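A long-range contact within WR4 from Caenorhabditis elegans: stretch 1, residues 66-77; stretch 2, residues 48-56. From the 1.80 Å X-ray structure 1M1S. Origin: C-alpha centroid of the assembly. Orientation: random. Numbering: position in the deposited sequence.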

# COMPACT_ATOMS: atom_id res chain seq x y z
N SER A 66 -9.17 -1.47 3.95
CA SER A 66 -8.34 -0.41 4.60
C SER A 66 -7.90 0.56 3.51
O SER A 66 -7.51 0.08 2.43
CB SER A 66 -7.08 -0.99 5.25
OG SER A 66 -7.41 -1.89 6.29
N LYS A 67 -7.93 1.88 3.76
CA LYS A 67 -7.52 2.82 2.71
C LYS A 67 -6.11 3.28 2.62
O LYS A 67 -5.42 3.40 3.62
CB LYS A 67 -8.49 3.98 2.56
CG LYS A 67 -8.47 4.99 3.65
CD LYS A 67 -8.65 6.36 3.06
CE LYS A 67 -8.84 7.40 4.13
NZ LYS A 67 -8.84 8.74 3.49
N LEU A 68 -5.72 3.58 1.40
CA LEU A 68 -4.38 4.05 1.17
C LEU A 68 -4.45 5.41 0.50
O LEU A 68 -5.18 5.58 -0.47
CB LEU A 68 -3.62 3.06 0.24
CG LEU A 68 -2.13 3.27 -0.03
CD1 LEU A 68 -1.34 3.28 1.29
CD2 LEU A 68 -1.63 2.16 -0.95
N ASP A 69 -3.71 6.37 1.08
CA ASP A 69 -3.64 7.73 0.58
C ASP A 69 -2.28 8.06 -0.06
O ASP A 69 -1.30 8.17 0.68
CB ASP A 69 -4.00 8.73 1.67
CG ASP A 69 -5.41 8.64 2.13
OD1 ASP A 69 -6.13 7.89 1.42
OD2 ASP A 69 -5.79 9.27 3.13
N ILE A 70 -2.23 8.15 -1.39
CA ILE A 70 -1.02 8.51 -2.17
C ILE A 70 -1.26 9.97 -2.61
O ILE A 70 -2.35 10.26 -3.10
CB ILE A 70 -0.88 7.57 -3.40
CG1 ILE A 70 -1.06 6.16 -2.97
CG2 ILE A 70 0.38 7.82 -4.14
CD1 ILE A 70 -1.12 5.11 -4.08
N ASN A 71 -0.29 10.87 -2.45
CA ASN A 71 -0.54 12.25 -2.85
C ASN A 71 0.57 12.76 -3.76
O ASN A 71 1.73 12.86 -3.36
CB ASN A 71 -0.73 13.15 -1.63
CG ASN A 71 -1.15 14.57 -1.99
OD1 ASN A 71 -1.97 14.76 -2.89
ND2 ASN A 71 -0.54 15.56 -1.34
N ARG A 72 0.21 13.07 -5.01
CA ARG A 72 1.16 13.59 -5.98
C ARG A 72 1.36 15.08 -5.76
O ARG A 72 0.41 15.85 -5.55
CB ARG A 72 0.72 13.31 -7.43
CG ARG A 72 1.56 13.95 -8.55
CD ARG A 72 2.96 13.32 -8.73
NE ARG A 72 3.81 14.14 -9.61
CZ ARG A 72 4.99 13.76 -10.10
NH1 ARG A 72 5.50 12.56 -9.81
NH2 ARG A 72 5.65 14.55 -10.94
N LEU A 73 2.64 15.45 -5.73
CA LEU A 73 3.10 16.81 -5.54
C LEU A 73 3.81 17.26 -6.83
O LEU A 73 4.19 16.42 -7.65
CB LEU A 73 4.11 16.83 -4.39
CG LEU A 73 3.59 16.27 -3.07
CD1 LEU A 73 4.72 15.64 -2.28
CD2 LEU A 73 2.85 17.35 -2.29
N PRO A 74 3.95 18.58 -7.03
CA PRO A 74 4.63 19.06 -8.24
C PRO A 74 6.00 18.39 -8.50
O PRO A 74 6.85 18.29 -7.61
CB PRO A 74 4.79 20.56 -7.98
CG PRO A 74 3.72 20.92 -7.01
CD PRO A 74 3.31 19.67 -6.27
N GLY A 75 6.17 17.85 -9.70
CA GLY A 75 7.43 17.22 -10.06
C GLY A 75 7.47 16.86 -11.53
O GLY A 75 6.56 17.22 -12.27
N PRO A 76 8.50 16.13 -11.99
CA PRO A 76 8.65 15.72 -13.39
C PRO A 76 7.73 14.59 -13.81
O PRO A 76 7.38 13.75 -12.99
CB PRO A 76 10.08 15.20 -13.43
CG PRO A 76 10.26 14.60 -12.09
CD PRO A 76 9.65 15.66 -11.20
N PRO A 77 7.34 14.57 -15.09
CA PRO A 77 6.46 13.50 -15.58
C PRO A 77 7.24 12.18 -15.75
O PRO A 77 7.98 12.00 -16.73
CB PRO A 77 5.98 14.03 -16.94
CG PRO A 77 7.08 14.94 -17.35
CD PRO A 77 7.37 15.66 -16.06
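Stretch 2 48-56: NEHYRVRPV

Stretch 2 runs antiparallel to stretch 1: a short, weakly bonded strand at about residues 51-54 lies beside strand 66-72, their N-to-C directions 169° apart and their axes approaching to 4.2 Å. Exposed Glu49 adds little, its CA-to-CB bond pointing away.

His50, in loop conformation (phi/psi -131/-17), has the largest area covered by the other stretch. His50 O accepts a hydrogen bond from Leu73 N at 2.7 Å, while its flat imidazole suits a packing surface: Pro76 CD lies over one face, 3.1 Å from His50 CE1. Gly75 CA comes within 3.4 Å of His50 ND1, and an ideal CB on Gly75 would clash with that nitrogen.

Tyr51 then enters the extended conformation (-119/142). It pairs with Arg72, their CA atoms 4.7 Å apart, and sends its ring to the face shared with Ile70 and Val53. There the large ring has reach enough to meet both an aliphatic and a cationic neighbour: Tyr51 CD2 is 3.9 Å from Ile70 CG2, and Tyr51 CE1 is 3.5 Å from Arg72 NH1, near the guanidinium plane.

Arg52 turns to the face of Asn71, Asp69 and Arg54, where a long, charged side chain can remain exposed with Asn71 CG over one face of its guanidinium. Arg52 N donates to Asn71 O at 2.9 Å; the return bond, Asn71 N to Arg52 O at 2.6 Å, is weak because it is bent.

Val53, compact and branched, packs against two aliphatic partners, with CG2 3.5 Å from Ile70 CG2 and CG1 3.5 Å from Leu68 CD1. Arg54 pairs with Asp69 through Arg54 N to Asp69 O, very short at 2.4 Å, and Asp69 N to Arg54 O at 2.5 Å. The Arg54 side chain starts beside Asp69, CB to CB 4.1 Å, but its end leads away from stretch 1, and a long charged chain can stay exposed there.

Pro55, lacking an amide hydrogen and preceded by a cis peptide, rests its CD 3.5 Å from Lys67 O.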

# COMPACT_ATOMS: atom_id res chain seq x y z
N ASN A 48 9.78 9.08 -2.56
CA ASN A 48 9.32 9.80 -1.41
C ASN A 48 9.63 11.29 -1.56
O ASN A 48 10.14 11.92 -0.64
CB ASN A 48 9.99 9.21 -0.20
CG ASN A 48 9.06 8.43 0.61
OD1 ASN A 48 8.07 8.96 1.10
ND2 ASN A 48 9.32 7.15 0.76
N GLU A 49 9.28 11.85 -2.71
CA GLU A 49 9.57 13.25 -3.00
C GLU A 49 8.62 13.95 -3.96
O GLU A 49 8.73 15.16 -4.16
CB GLU A 49 11.01 13.36 -3.50
CG GLU A 49 11.50 14.75 -3.85
CD GLU A 49 12.55 14.68 -4.94
OE1 GLU A 49 13.24 13.64 -5.00
OE2 GLU A 49 12.66 15.63 -5.75
N HIS A 50 7.75 13.19 -4.62
CA HIS A 50 6.73 13.76 -5.51
C HIS A 50 5.47 13.05 -5.03
O HIS A 50 4.35 13.46 -5.32
CB HIS A 50 6.94 13.41 -6.98
CG HIS A 50 8.25 13.87 -7.55
ND1 HIS A 50 8.61 15.21 -7.60
CD2 HIS A 50 9.28 13.18 -8.05
CE1 HIS A 50 9.83 15.29 -8.09
NE2 HIS A 50 10.27 14.09 -8.38
N TYR A 51 5.67 11.97 -4.29
CA TYR A 51 4.58 11.19 -3.74
C TYR A 51 4.60 11.16 -2.22
O TYR A 51 5.66 11.13 -1.60
CB TYR A 51 4.64 9.78 -4.30
CG TYR A 51 4.32 9.74 -5.77
CD1 TYR A 51 5.32 9.59 -6.74
CD2 TYR A 51 3.00 9.86 -6.20
CE1 TYR A 51 5.00 9.57 -8.10
CE2 TYR A 51 2.68 9.85 -7.55
CZ TYR A 51 3.68 9.70 -8.50
OH TYR A 51 3.33 9.72 -9.82
N ARG A 52 3.41 11.22 -1.64
CA ARG A 52 3.21 11.18 -0.20
C ARG A 52 2.09 10.18 0.03
O ARG A 52 0.91 10.48 -0.14
CB ARG A 52 2.80 12.56 0.30
CG ARG A 52 2.15 12.59 1.68
CD ARG A 52 1.73 14.03 2.00
NE ARG A 52 0.42 14.16 2.67
CZ ARG A 52 -0.41 15.18 2.48
NH1 ARG A 52 -0.09 16.17 1.65
NH2 ARG A 52 -1.57 15.22 3.13
N VAL A 53 2.51 8.96 0.37
CA VAL A 53 1.59 7.85 0.62
C VAL A 53 1.31 7.67 2.14
O VAL A 53 2.19 7.89 2.99
CB VAL A 53 2.09 6.58 -0.08
CG1 VAL A 53 1.05 5.49 -0.08
CG2 VAL A 53 2.46 6.91 -1.49
N ARG A 54 0.06 7.36 2.49
CA ARG A 54 -0.37 7.20 3.88
C ARG A 54 -1.44 6.13 4.00
O ARG A 54 -2.38 6.10 3.22
CB ARG A 54 -0.95 8.52 4.43
CG ARG A 54 -0.08 9.74 4.29
CD ARG A 54 -0.47 10.82 5.26
NE ARG A 54 0.38 12.01 5.12
CZ ARG A 54 1.70 12.03 5.31
NH1 ARG A 54 2.35 10.92 5.63
NH2 ARG A 54 2.36 13.16 5.15
N PRO A 55 -1.35 5.21 5.01
CA PRO A 55 -0.32 5.07 6.05
C PRO A 55 0.86 4.33 5.46
O PRO A 55 0.90 4.11 4.26
CB PRO A 55 -1.05 4.19 7.09
CG PRO A 55 -2.41 3.85 6.51
CD PRO A 55 -2.30 4.11 5.05
N VAL A 56 1.87 4.00 6.27
CA VAL A 56 3.01 3.25 5.76
C VAL A 56 2.77 1.81 6.17
O VAL A 56 2.94 0.88 5.38
CB VAL A 56 4.34 3.74 6.32
CG1 VAL A 56 5.47 2.90 5.76
CG2 VAL A 56 4.54 5.18 5.97